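Local atomic coordinates of 3-oxoacyl-[acyl-carrier protein] synthase (Thermus thermophilus, PDB entry 1UB7), a protein that probably catalyses the first condensation of fatty acid synthesis, joining acetyl-CoA to two carbons from malonyl-ACP, and works as a homodimer. Residues A44-T50 against A137-K142; G8-P12 against L53-A57; V167-Y171 against T318-A322. One frame throughout, in Å; residues are numbered along the deposited sequence.

Contact 1: residues A44-T50 against A137-K142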
ATOM      1  N   ALA A  44      11.369  -6.416 -19.093  1.00 49.60           N
ATOM      2  CA  ALA A  44      12.443  -6.577 -18.114  1.00 52.94           C
ATOM      3  C   ALA A  44      13.307  -7.798 -18.380  1.00 52.48           C
ATOM      4  O   ALA A  44      12.804  -8.849 -18.783  1.00 52.17           O
ATOM      5  CB  ALA A  44      11.855  -6.657 -16.703  1.00 47.99           C
ATOM      6  N   ALA A  45      14.609  -7.663 -18.146  1.00 48.17           N
ATOM      7  CA  ALA A  45      15.512  -8.783 -18.359  1.00 53.42           C
ATOM      8  C   ALA A  45      15.048  -9.956 -17.491  1.00 60.09           C
ATOM      9  O   ALA A  45      14.263  -9.779 -16.552  1.00 60.33           O
ATOM     10  CB  ALA A  45      16.935  -8.388 -18.010  1.00 52.73           C
ATOM     11  N   GLU A  46      15.541 -11.149 -17.804  1.00 63.43           N
ATOM     12  CA  GLU A  46      15.154 -12.358 -17.092  1.00 62.58           C
ATOM     13  C   GLU A  46      15.205 -12.242 -15.571  1.00 59.28           C
ATOM     14  O   GLU A  46      14.276 -12.657 -14.877  1.00 58.33           O
ATOM     15  CB  GLU A  46      16.038 -13.522 -17.532  1.00 70.59           C
ATOM     16  CG  GLU A  46      15.513 -14.885 -17.100  1.00 80.40           C
ATOM     17  CD  GLU A  46      16.570 -15.973 -17.195  1.00 87.86           C
ATOM     18  OE1 GLU A  46      17.258 -16.045 -18.238  1.00 88.73           O
ATOM     19  OE2 GLU A  46      16.709 -16.757 -16.227  1.00 89.78           O
ATOM     20  N   ASP A  47      16.293 -11.688 -15.054  1.00 52.33           N
ATOM     21  CA  ASP A  47      16.452 -11.544 -13.618  1.00 53.99           C
ATOM     22  C   ASP A  47      16.311 -10.081 -13.193  1.00 56.35           C
ATOM     23  O   ASP A  47      17.010  -9.613 -12.290  1.00 56.17           O
ATOM     24  CB  ASP A  47      17.820 -12.073 -13.221  1.00 65.83           C
ATOM     25  CG  ASP A  47      18.944 -11.324 -13.916  1.00 76.23           C
ATOM     26  OD1 ASP A  47      18.689 -10.733 -14.991  1.00 82.09           O
ATOM     27  OD2 ASP A  47      20.082 -11.325 -13.399  1.00 85.07           O
ATOM     28  N   GLU A  48      15.416  -9.353 -13.853  1.00 51.59           N
ATOM     29  CA  GLU A  48      15.192  -7.951 -13.520  1.00 45.87           C
ATOM     30  C   GLU A  48      13.760  -7.817 -13.028  1.00 44.98           C
ATOM     31  O   GLU A  48      12.826  -8.007 -13.799  1.00 47.32           O
ATOM     32  CB  GLU A  48      15.407  -7.084 -14.760  1.00 46.88           C
ATOM     33  CG  GLU A  48      15.141  -5.608 -14.561  1.00 51.91           C
ATOM     34  CD  GLU A  48      15.411  -4.791 -15.825  1.00 53.98           C
ATOM     35  OE1 GLU A  48      15.054  -5.267 -16.922  1.00 59.18           O
ATOM     36  OE2 GLU A  48      15.961  -3.668 -15.722  1.00 49.42           O
ATOM     37  N   TYR A  49      13.580  -7.498 -11.748  1.00 43.20           N
ATOM     38  CA  TYR A  49      12.231  -7.375 -11.190  1.00 40.63           C
ATOM     39  C   TYR A  49      11.768  -5.975 -10.834  1.00 35.67           C
ATOM     40  O   TYR A  49      12.501  -4.996 -11.011  1.00 35.95           O
ATOM     41  CB  TYR A  49      12.087  -8.289  -9.983  1.00 42.51           C
ATOM     42  CG  TYR A  49      12.224  -9.734 -10.374  1.00 52.03           C
ATOM     43  CD1 TYR A  49      13.480 -10.332 -10.491  1.00 55.45           C
ATOM     44  CD2 TYR A  49      11.101 -10.487 -10.710  1.00 58.99           C
ATOM     45  CE1 TYR A  49      13.616 -11.645 -10.940  1.00 60.73           C
ATOM     46  CE2 TYR A  49      11.224 -11.800 -11.162  1.00 66.52           C
ATOM     47  CZ  TYR A  49      12.482 -12.370 -11.273  1.00 64.50           C
ATOM     48  OH  TYR A  49      12.595 -13.668 -11.711  1.00 69.12           O
ATOM     49  N   THR A  50      10.541  -5.882 -10.332  1.00 31.36           N
ATOM     50  CA  THR A  50       9.973  -4.581  -9.975  1.00 38.45           C
ATOM     51  C   THR A  50      10.890  -3.691  -9.137  1.00 36.48           C
ATOM     52  O   THR A  50      10.981  -2.484  -9.387  1.00 32.77           O
ATOM     53  CB  THR A  50       8.637  -4.737  -9.256  1.00 39.84           C
ATOM     54  OG1 THR A  50       7.659  -5.216 -10.188  1.00 38.19           O
ATOM     55  CG2 THR A  50       8.186  -3.395  -8.667  1.00 34.09           C
ATOM     56  N   ALA A 137       6.215   1.664 -10.183  1.00 33.81           N
ATOM     57  CA  ALA A 137       6.986   0.609 -10.848  1.00 35.05           C
ATOM     58  C   ALA A 137       6.228  -0.704 -11.019  1.00 38.20           C
ATOM     59  O   ALA A 137       5.675  -1.250 -10.057  1.00 31.08           O
ATOM     60  CB  ALA A 137       8.290   0.355 -10.079  1.00 34.25           C
ATOM     61  N   GLU A 138       6.249  -1.220 -12.252  1.00 43.40           N
ATOM     62  CA  GLU A 138       5.547  -2.458 -12.630  1.00 41.43           C
ATOM     63  C   GLU A 138       6.313  -3.402 -13.540  1.00 37.81           C
ATOM     64  O   GLU A 138       6.882  -2.979 -14.535  1.00 44.18           O
ATOM     65  CB  GLU A 138       4.239  -2.118 -13.346  1.00 39.29           C
ATOM     66  CG  GLU A 138       3.184  -1.501 -12.467  1.00 52.08           C
ATOM     67  CD  GLU A 138       2.359  -2.538 -11.742  1.00 50.49           C
ATOM     68  OE1 GLU A 138       2.935  -3.521 -11.230  1.00 52.59           O
ATOM     69  OE2 GLU A 138       1.127  -2.360 -11.675  1.00 60.30           O
ATOM     70  N   ALA A 139       6.305  -4.686 -13.204  1.00 40.01           N
ATOM     71  CA  ALA A 139       6.947  -5.705 -14.032  1.00 39.83           C
ATOM     72  C   ALA A 139       5.807  -6.636 -14.448  1.00 39.56           C
ATOM     73  O   ALA A 139       5.735  -7.780 -14.016  1.00 37.74           O
ATOM     74  CB  ALA A 139       7.989  -6.474 -13.232  1.00 45.04           C
ATOM     75  N   LEU A 140       4.906  -6.132 -15.278  1.00 39.65           N
ATOM     76  CA  LEU A 140       3.760  -6.918 -15.708  1.00 47.69           C
ATOM     77  C   LEU A 140       4.143  -8.160 -16.485  1.00 48.39           C
ATOM     78  O   LEU A 140       3.431  -9.159 -16.452  1.00 50.24           O
ATOM     79  CB  LEU A 140       2.814  -6.045 -16.522  1.00 42.86           C
ATOM     80  CG  LEU A 140       2.206  -4.980 -15.604  1.00 56.22           C
ATOM     81  CD1 LEU A 140       1.619  -3.824 -16.415  1.00 51.17           C
ATOM     82  CD2 LEU A 140       1.165  -5.653 -14.702  1.00 38.84           C
ATOM     83  N   SER A 141       5.283  -8.108 -17.161  1.00 48.11           N
ATOM     84  CA  SER A 141       5.738  -9.250 -17.940  1.00 49.13           C
ATOM     85  C   SER A 141       5.973 -10.469 -17.066  1.00 44.75           C
ATOM     86  O   SER A 141       6.336 -11.526 -17.563  1.00 56.69           O
ATOM     87  CB  SER A 141       7.029  -8.906 -18.684  1.00 43.67           C
ATOM     88  OG  SER A 141       8.105  -8.739 -17.790  1.00 41.26           O
ATOM     89  N   LYS A 142       5.754 -10.333 -15.767  1.00 44.37           N
ATOM     90  CA  LYS A 142       5.987 -11.457 -14.864  1.00 49.15           C
ATOM     91  C   LYS A 142       4.706 -12.171 -14.448  1.00 47.26           C
ATOM     92  O   LYS A 142       4.767 -13.260 -13.883  1.00 49.12           O
ATOM     93  CB  LYS A 142       6.719 -10.980 -13.605  1.00 47.68           C
ATOM     94  CG  LYS A 142       7.904 -10.065 -13.868  1.00 50.61           C
ATOM     95  CD  LYS A 142       9.111 -10.792 -14.410  1.00 49.18           C
ATOM     96  CE  LYS A 142      10.289  -9.833 -14.544  1.00 49.56           C
ATOM     97  NZ  LYS A 142      11.573 -10.533 -14.829  1.00 52.89           N
TER
HETATM   98  O   HOH W   1      10.597  -9.937 -17.948  1.00 45.93           O
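Thr-50 and Ala-139 bring the two backbones closest, their CA atoms 5.2 Å apart. Residues 44-50 make a type I turn from Ala-45 to Glu-48 and run into helix 50-64, with Tyr-49 as N-cap; residues 137-142 leave the end of strand 131-138 and coil into a short 3-10 turn. That turn sends Lys-142 across to the loop. Its chain bends at chi2 (-74°), and the ammonium arrives among the turn's carbonyls. NZ bonds Glu-48 O at 3.0 Å, from above the carbonyl plane (47° out of it), and Ala-45 O weakly at 3.3 Å. The same NZ sits over one face of the Tyr-49 ring, 4.1 Å from the centroid, a cation-pi contact in which the two side chains cross at about a right angle. A water held 2.6 Å from Ala-44 O donates to Ser-141 OG, itself bonded to Asp-157 OD2, and weakly accepts from NZ. Within the turn, Ala-45 N gives a hydrogen bond to Glu-48 OE1 at 2.7 Å, while OE2 goes to Tyr-10 OH and Lys-56 NZ. A methionine in place of Lys-142 would probably leave the Glu-48 carbonyl without its cross-segment donor and the Tyr-49 face without its cation. Deeper in, Thr-50 rests CG2 on Ala-137 O at 3.6 Å, while its OG1 bonds Thr-81 O. Pro-195 and Val-193 of the second subunit pack on Tyr-49 and Lys-142. In this thiolase-type fold, the contact ties the loop leading into an outer-layer helix to the exit of a sheet strand, at the dimer interface.

Contact 2: residues G8-P12 against L53-A57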
ATOM      1  N   GLY A   8      12.464  11.142 -12.421  1.00 28.64           N
ATOM      2  CA  GLY A   8      13.325  10.267 -13.194  1.00 21.74           C
ATOM      3  C   GLY A   8      12.494   9.055 -13.586  1.00 24.70           C
ATOM      4  O   GLY A   8      11.471   8.791 -12.948  1.00 21.06           O
ATOM      5  N   ALA A   9      12.902   8.318 -14.623  1.00 30.50           N
ATOM      6  CA  ALA A   9      12.166   7.124 -15.056  1.00 29.30           C
ATOM      7  C   ALA A   9      13.079   6.166 -15.791  1.00 32.18           C
ATOM      8  O   ALA A   9      14.197   6.516 -16.145  1.00 38.00           O
ATOM      9  CB  ALA A   9      10.972   7.506 -15.933  1.00 24.15           C
ATOM     10  N   TYR A  10      12.595   4.955 -16.030  1.00 36.99           N
ATOM     11  CA  TYR A  10      13.397   3.925 -16.677  1.00 35.65           C
ATOM     12  C   TYR A  10      12.516   2.878 -17.333  1.00 38.68           C
ATOM     13  O   TYR A  10      11.414   2.607 -16.860  1.00 41.40           O
ATOM     14  CB  TYR A  10      14.256   3.229 -15.613  1.00 35.81           C
ATOM     15  CG  TYR A  10      14.931   1.939 -16.059  1.00 36.01           C
ATOM     16  CD1 TYR A  10      16.196   1.956 -16.656  1.00 33.95           C
ATOM     17  CD2 TYR A  10      14.325   0.695 -15.840  1.00 38.17           C
ATOM     18  CE1 TYR A  10      16.842   0.766 -17.014  1.00 30.99           C
ATOM     19  CE2 TYR A  10      14.961  -0.498 -16.193  1.00 25.29           C
ATOM     20  CZ  TYR A  10      16.220  -0.450 -16.776  1.00 35.70           C
ATOM     21  OH  TYR A  10      16.875  -1.612 -17.101  1.00 33.91           O
ATOM     22  N   VAL A  11      12.986   2.306 -18.436  1.00 38.64           N
ATOM     23  CA  VAL A  11      12.256   1.222 -19.090  1.00 35.25           C
ATOM     24  C   VAL A  11      13.303   0.188 -19.358  1.00 35.69           C
ATOM     25  O   VAL A  11      14.465   0.516 -19.563  1.00 35.25           O
ATOM     26  CB  VAL A  11      11.614   1.603 -20.440  1.00 37.26           C
ATOM     27  CG1 VAL A  11      10.292   2.314 -20.211  1.00 31.20           C
ATOM     28  CG2 VAL A  11      12.568   2.448 -21.258  1.00 31.13           C
ATOM     29  N   PRO A  12      12.924  -1.088 -19.322  1.00 40.89           N
ATOM     30  CA  PRO A  12      13.950  -2.093 -19.591  1.00 42.17           C
ATOM     31  C   PRO A  12      14.523  -1.898 -21.004  1.00 45.67           C
ATOM     32  O   PRO A  12      13.894  -1.282 -21.872  1.00 36.79           O
ATOM     33  CB  PRO A  12      13.192  -3.409 -19.435  1.00 42.75           C
ATOM     34  CG  PRO A  12      12.137  -3.073 -18.440  1.00 43.41           C
ATOM     35  CD  PRO A  12      11.662  -1.713 -18.903  1.00 40.44           C
ATOM     36  N   LEU A  53      13.483  -2.234 -11.400  1.00 32.47           N
ATOM     37  CA  LEU A  53      12.956  -1.162 -12.210  1.00 34.52           C
ATOM     38  C   LEU A  53      12.869   0.068 -11.309  1.00 34.15           C
ATOM     39  O   LEU A  53      13.170   1.178 -11.746  1.00 33.70           O
ATOM     40  CB  LEU A  53      11.578  -1.527 -12.756  1.00 36.59           C
ATOM     41  CG  LEU A  53      11.456  -2.868 -13.496  1.00 43.95           C
ATOM     42  CD1 LEU A  53      10.014  -3.050 -13.972  1.00 33.91           C
ATOM     43  CD2 LEU A  53      12.423  -2.906 -14.681  1.00 34.49           C
ATOM     44  N   ALA A  54      12.480  -0.139 -10.049  1.00 30.85           N
ATOM     45  CA  ALA A  54      12.363   0.966  -9.099  1.00 29.44           C
ATOM     46  C   ALA A  54      13.742   1.569  -8.812  1.00 31.35           C
ATOM     47  O   ALA A  54      13.889   2.798  -8.784  1.00 30.55           O
ATOM     48  CB  ALA A  54      11.707   0.490  -7.799  1.00 26.82           C
ATOM     49  N   PHE A  55      14.749   0.715  -8.604  1.00 28.98           N
ATOM     50  CA  PHE A  55      16.097   1.214  -8.338  1.00 29.89           C
ATOM     51  C   PHE A  55      16.570   2.052  -9.523  1.00 32.80           C
ATOM     52  O   PHE A  55      17.044   3.179  -9.354  1.00 31.17           O
ATOM     53  CB  PHE A  55      17.102   0.071  -8.113  1.00 30.71           C
ATOM     54  CG  PHE A  55      16.792  -0.822  -6.928  1.00 36.34           C
ATOM     55  CD1 PHE A  55      15.948  -0.396  -5.894  1.00 27.73           C
ATOM     56  CD2 PHE A  55      17.358  -2.100  -6.849  1.00 33.22           C
ATOM     57  CE1 PHE A  55      15.668  -1.237  -4.804  1.00 27.54           C
ATOM     58  CE2 PHE A  55      17.086  -2.945  -5.765  1.00 31.31           C
ATOM     59  CZ  PHE A  55      16.235  -2.507  -4.742  1.00 29.42           C
ATOM     60  N   LYS A  56      16.432   1.498 -10.726  1.00 39.84           N
ATOM     61  CA  LYS A  56      16.852   2.195 -11.933  1.00 38.88           C
ATOM     62  C   LYS A  56      16.131   3.519 -12.158  1.00 32.76           C
ATOM     63  O   LYS A  56      16.726   4.476 -12.649  1.00 36.12           O
ATOM     64  CB  LYS A  56      16.709   1.277 -13.156  1.00 42.26           C
ATOM     65  CG  LYS A  56      17.943   0.405 -13.371  1.00 44.24           C
ATOM     66  CD  LYS A  56      17.585  -1.020 -13.721  1.00 49.13           C
ATOM     67  CE  LYS A  56      18.802  -1.944 -13.634  1.00 49.33           C
ATOM     68  NZ  LYS A  56      18.405  -3.372 -13.885  1.00 47.07           N
ATOM     69  N   ALA A  57      14.859   3.596 -11.794  1.00 32.33           N
ATOM     70  CA  ALA A  57      14.135   4.849 -11.978  1.00 27.52           C
ATOM     71  C   ALA A  57      14.692   5.886 -11.015  1.00 26.63           C
ATOM     72  O   ALA A  57      14.834   7.050 -11.367  1.00 33.87           O
ATOM     73  CB  ALA A  57      12.648   4.650 -11.730  1.00 28.27           C
TER
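Strand 3-10, an outermost strand of the chain's five-stranded mixed sheet, carries helix 50-64 on one face, and Tyr-10 and Lys-56 do most of the touching. The short axes pass 6.9 Å apart, their N-to-C directions 138° from each other. Closest in the backbone are Ala-9 and Ala-57, whose CA atoms are 4.3 Å apart. Gly-8 passes close to Ala-57 O, where a CB would be tight. Tyr-10 has CG swung away from its own N (chi1 168°), which lays the ring alongside Lys-56, the two side chains pointing the same way. Lys-56 CB stands over the ring centre, 3.5 Å from the centroid, as a CH-pi contact, and its CD follows over the phenol end, 3.4 Å from Tyr-10 CZ. Such packing of an outer helix on the sheet belongs to the layered alpha/beta thiolase fold; on the other side, Ala-9 and, just past the strand's end, Val-11 meet Leu-284 of helix 281-292. Leu-53 comes in at the ring edge, its CD2 in plane and 3.8 Å from Tyr-10 CE2. The same methyl touches Pro-12 CG at 3.8 Å, and so fills the corner where the strand gives way to loop. No hydrogen bond spans the two segments. Instead, Tyr-10 OH and Lys-56 NZ both turn to Glu-48 OE2, the first by a hydrogen bond and the second by a salt bridge, so one carboxylate oxygen holds the polar tips of both side chains.

Contact 3: residues V167-Y171 against T318-A322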
ATOM      1  N   VAL A 167       7.331  23.351  -2.072  1.00 41.99           N
ATOM      2  CA  VAL A 167       7.777  24.147  -3.220  1.00 41.00           C
ATOM      3  C   VAL A 167       7.406  25.617  -3.000  1.00 48.18           C
ATOM      4  O   VAL A 167       6.575  25.946  -2.143  1.00 45.17           O
ATOM      5  CB  VAL A 167       7.158  23.667  -4.556  1.00 34.94           C
ATOM      6  CG1 VAL A 167       7.762  22.345  -4.954  1.00 31.38           C
ATOM      7  CG2 VAL A 167       5.649  23.556  -4.438  1.00 32.48           C
ATOM      8  N   ARG A 168       8.023  26.502  -3.773  1.00 51.80           N
ATOM      9  CA  ARG A 168       7.760  27.927  -3.633  1.00 56.88           C
ATOM     10  C   ARG A 168       6.288  28.318  -3.760  1.00 60.57           C
ATOM     11  O   ARG A 168       5.477  27.616  -4.388  1.00 51.92           O
ATOM     12  CB  ARG A 168       8.617  28.723  -4.632  1.00 55.86           C
ATOM     13  CG  ARG A 168      10.024  29.013  -4.100  1.00 61.87           C
ATOM     14  CD  ARG A 168      10.916  29.782  -5.077  1.00 66.40           C
ATOM     15  NE  ARG A 168      11.421  28.937  -6.159  1.00 69.26           N
ATOM     16  CZ  ARG A 168      10.904  28.893  -7.384  1.00 70.70           C
ATOM     17  NH1 ARG A 168       9.861  29.651  -7.700  1.00 73.25           N
ATOM     18  NH2 ARG A 168      11.427  28.083  -8.294  1.00 63.20           N
ATOM     19  N   GLU A 169       5.958  29.438  -3.121  1.00 63.88           N
ATOM     20  CA  GLU A 169       4.613  29.991  -3.128  1.00 67.24           C
ATOM     21  C   GLU A 169       4.127  30.083  -4.573  1.00 64.66           C
ATOM     22  O   GLU A 169       4.817  30.635  -5.427  1.00 62.04           O
ATOM     23  CB  GLU A 169       4.642  31.383  -2.492  1.00 78.62           C
ATOM     24  CG  GLU A 169       3.295  32.085  -2.436  1.00 94.11           C
ATOM     25  CD  GLU A 169       2.314  31.382  -1.522  1.00101.10           C
ATOM     26  OE1 GLU A 169       2.585  31.306  -0.304  1.00107.92           O
ATOM     27  OE2 GLU A 169       1.276  30.901  -2.022  1.00106.03           O
ATOM     28  N   GLY A 170       2.945  29.533  -4.846  1.00 60.97           N
ATOM     29  CA  GLY A 170       2.412  29.573  -6.199  1.00 58.24           C
ATOM     30  C   GLY A 170       2.571  28.286  -7.000  1.00 58.45           C
ATOM     31  O   GLY A 170       1.858  28.076  -7.985  1.00 54.77           O
ATOM     32  N   TYR A 171       3.496  27.419  -6.589  1.00 56.46           N
ATOM     33  CA  TYR A 171       3.715  26.161  -7.302  1.00 55.48           C
ATOM     34  C   TYR A 171       3.275  24.949  -6.496  1.00 57.74           C
ATOM     35  O   TYR A 171       3.021  25.045  -5.286  1.00 58.37           O
ATOM     36  CB  TYR A 171       5.193  25.984  -7.653  1.00 55.90           C
ATOM     37  CG  TYR A 171       5.793  27.144  -8.404  1.00 57.92           C
ATOM     38  CD1 TYR A 171       6.179  28.307  -7.735  1.00 59.52           C
ATOM     39  CD2 TYR A 171       5.934  27.100  -9.787  1.00 51.31           C
ATOM     40  CE1 TYR A 171       6.694  29.402  -8.434  1.00 61.45           C
ATOM     41  CE2 TYR A 171       6.444  28.185 -10.492  1.00 57.75           C
ATOM     42  CZ  TYR A 171       6.820  29.332  -9.810  1.00 58.91           C
ATOM     43  OH  TYR A 171       7.319  30.409 -10.505  1.00 61.69           O
ATOM     44  N   THR A 318       1.032  22.611 -10.492  1.00 49.62           N
ATOM     45  CA  THR A 318       1.689  23.732 -11.149  1.00 45.29           C
ATOM     46  C   THR A 318       3.169  23.355 -11.054  1.00 49.21           C
ATOM     47  O   THR A 318       3.770  23.418  -9.979  1.00 45.57           O
ATOM     48  CB  THR A 318       1.430  25.062 -10.410  1.00 47.08           C
ATOM     49  OG1 THR A 318       0.082  25.495 -10.654  1.00 45.55           O
ATOM     50  CG2 THR A 318       2.398  26.135 -10.884  1.00 47.58           C
ATOM     51  N   TRP A 319       3.738  22.954 -12.191  1.00 48.20           N
ATOM     52  CA  TRP A 319       5.126  22.506 -12.283  1.00 46.94           C
ATOM     53  C   TRP A 319       6.223  23.403 -11.698  1.00 47.93           C
ATOM     54  O   TRP A 319       6.116  24.629 -11.685  1.00 47.43           O
ATOM     55  CB  TRP A 319       5.465  22.198 -13.747  1.00 41.69           C
ATOM     56  CG  TRP A 319       6.560  21.195 -13.882  1.00 44.99           C
ATOM     57  CD1 TRP A 319       7.881  21.442 -14.137  1.00 42.35           C
ATOM     58  CD2 TRP A 319       6.445  19.774 -13.696  1.00 50.17           C
ATOM     59  NE1 TRP A 319       8.596  20.261 -14.117  1.00 45.17           N
ATOM     60  CE2 TRP A 319       7.740  19.224 -13.848  1.00 48.23           C
ATOM     61  CE3 TRP A 319       5.372  18.914 -13.414  1.00 43.43           C
ATOM     62  CZ2 TRP A 319       7.993  17.845 -13.725  1.00 55.77           C
ATOM     63  CZ3 TRP A 319       5.625  17.540 -13.293  1.00 45.26           C
ATOM     64  CH2 TRP A 319       6.924  17.023 -13.449  1.00 44.77           C
ATOM     65  N   GLY A 320       7.283  22.767 -11.211  1.00 43.43           N
ATOM     66  CA  GLY A 320       8.401  23.518 -10.675  1.00 44.65           C
ATOM     67  C   GLY A 320       8.233  24.046  -9.269  1.00 47.05           C
ATOM     68  O   GLY A 320       7.594  23.417  -8.426  1.00 48.29           O
ATOM     69  N   GLY A 321       8.800  25.224  -9.032  1.00 47.60           N
ATOM     70  CA  GLY A 321       8.740  25.841  -7.723  1.00 52.21           C
ATOM     71  C   GLY A 321       9.821  25.239  -6.848  1.00 56.93           C
ATOM     72  O   GLY A 321       9.946  25.596  -5.677  1.00 57.21           O
ATOM     73  N   ALA A 322      10.608  24.331  -7.426  1.00 60.48           N
ATOM     74  CA  ALA A 322      11.674  23.644  -6.701  1.00 58.54           C
ATOM     75  C   ALA A 322      12.535  24.625  -5.956  1.00 60.43           C
ATOM     76  O   ALA A 322      12.372  24.732  -4.724  1.00 64.30           O
ATOM     77  CB  ALA A 322      12.526  22.838  -7.661  1.00 59.53           C
ATOM     78  OXT ALA A 322      13.349  25.286  -6.622  1.00 66.91           O
TER
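The Tyr-171 ring carries Gly-321 on one face: CA lies 3.7 Å from the centroid, a CH-pi contact offset toward the rim. At the ring's edge Trp-319 O comes within 3.1 Å of CD2. The guanidinium of Arg-168 also has Gly-321 CA over one face; Tyr-171 OH lies in plane at its edge, and Ala-322 OXT near the plane at long range. A bend at chi3 (-76°) brings the guanidinium over Gly-321. The salt bridge from Arg-168 NH2 to Ala-322 OXT is long, 3.8 Å; Glu-297 is the stronger partner of NH2, and its other oxygen takes the N-H of Gly-321. Arg-168 N donates an almost straight bond (177°) to Gly-321 O at 2.9 Å. Val-167 packs CB against that same oxygen at 3.6 Å, and Thr-318 sets CG2 against Gly-170 O at 3.5 Å. Gly-321 is closely enclosed: a side chain would run into Tyr-171 CB. The type II turn from Arg-168 to Tyr-171, leading into strand 172-180, thus receives the tail that leaves the neighbouring strand 311-318. Between the segments, one straight backbone bond and packing round Gly-321 join the tail; the long Arg-168 bridge probably adds little, while Glu-297 ties Arg-168 and Gly-321 together.

Contacts 1 and 2 are neighbours, centres 11 Å apart, and both brace helix 50-64 and its leading loop against the same five-stranded sheet, through strands 131-138 and 3-10. Glu-48 joins them, one carboxylate oxygen serving its own turn and the other the polar ends of contact 2. Contact 2, the buried one, has no hydrogen bond between its segments and rests on apolar and CH-pi packing; contact 1, partly buried and reached by the second subunit, uses a charged side chain on backbone oxygens. Contact 3 lies where strands 311-318 and 172-180 of the four-stranded sheet meet their loops, its centre about 34 Å from that of contact 1. Near the surface, it combines a backbone bond with charged groups.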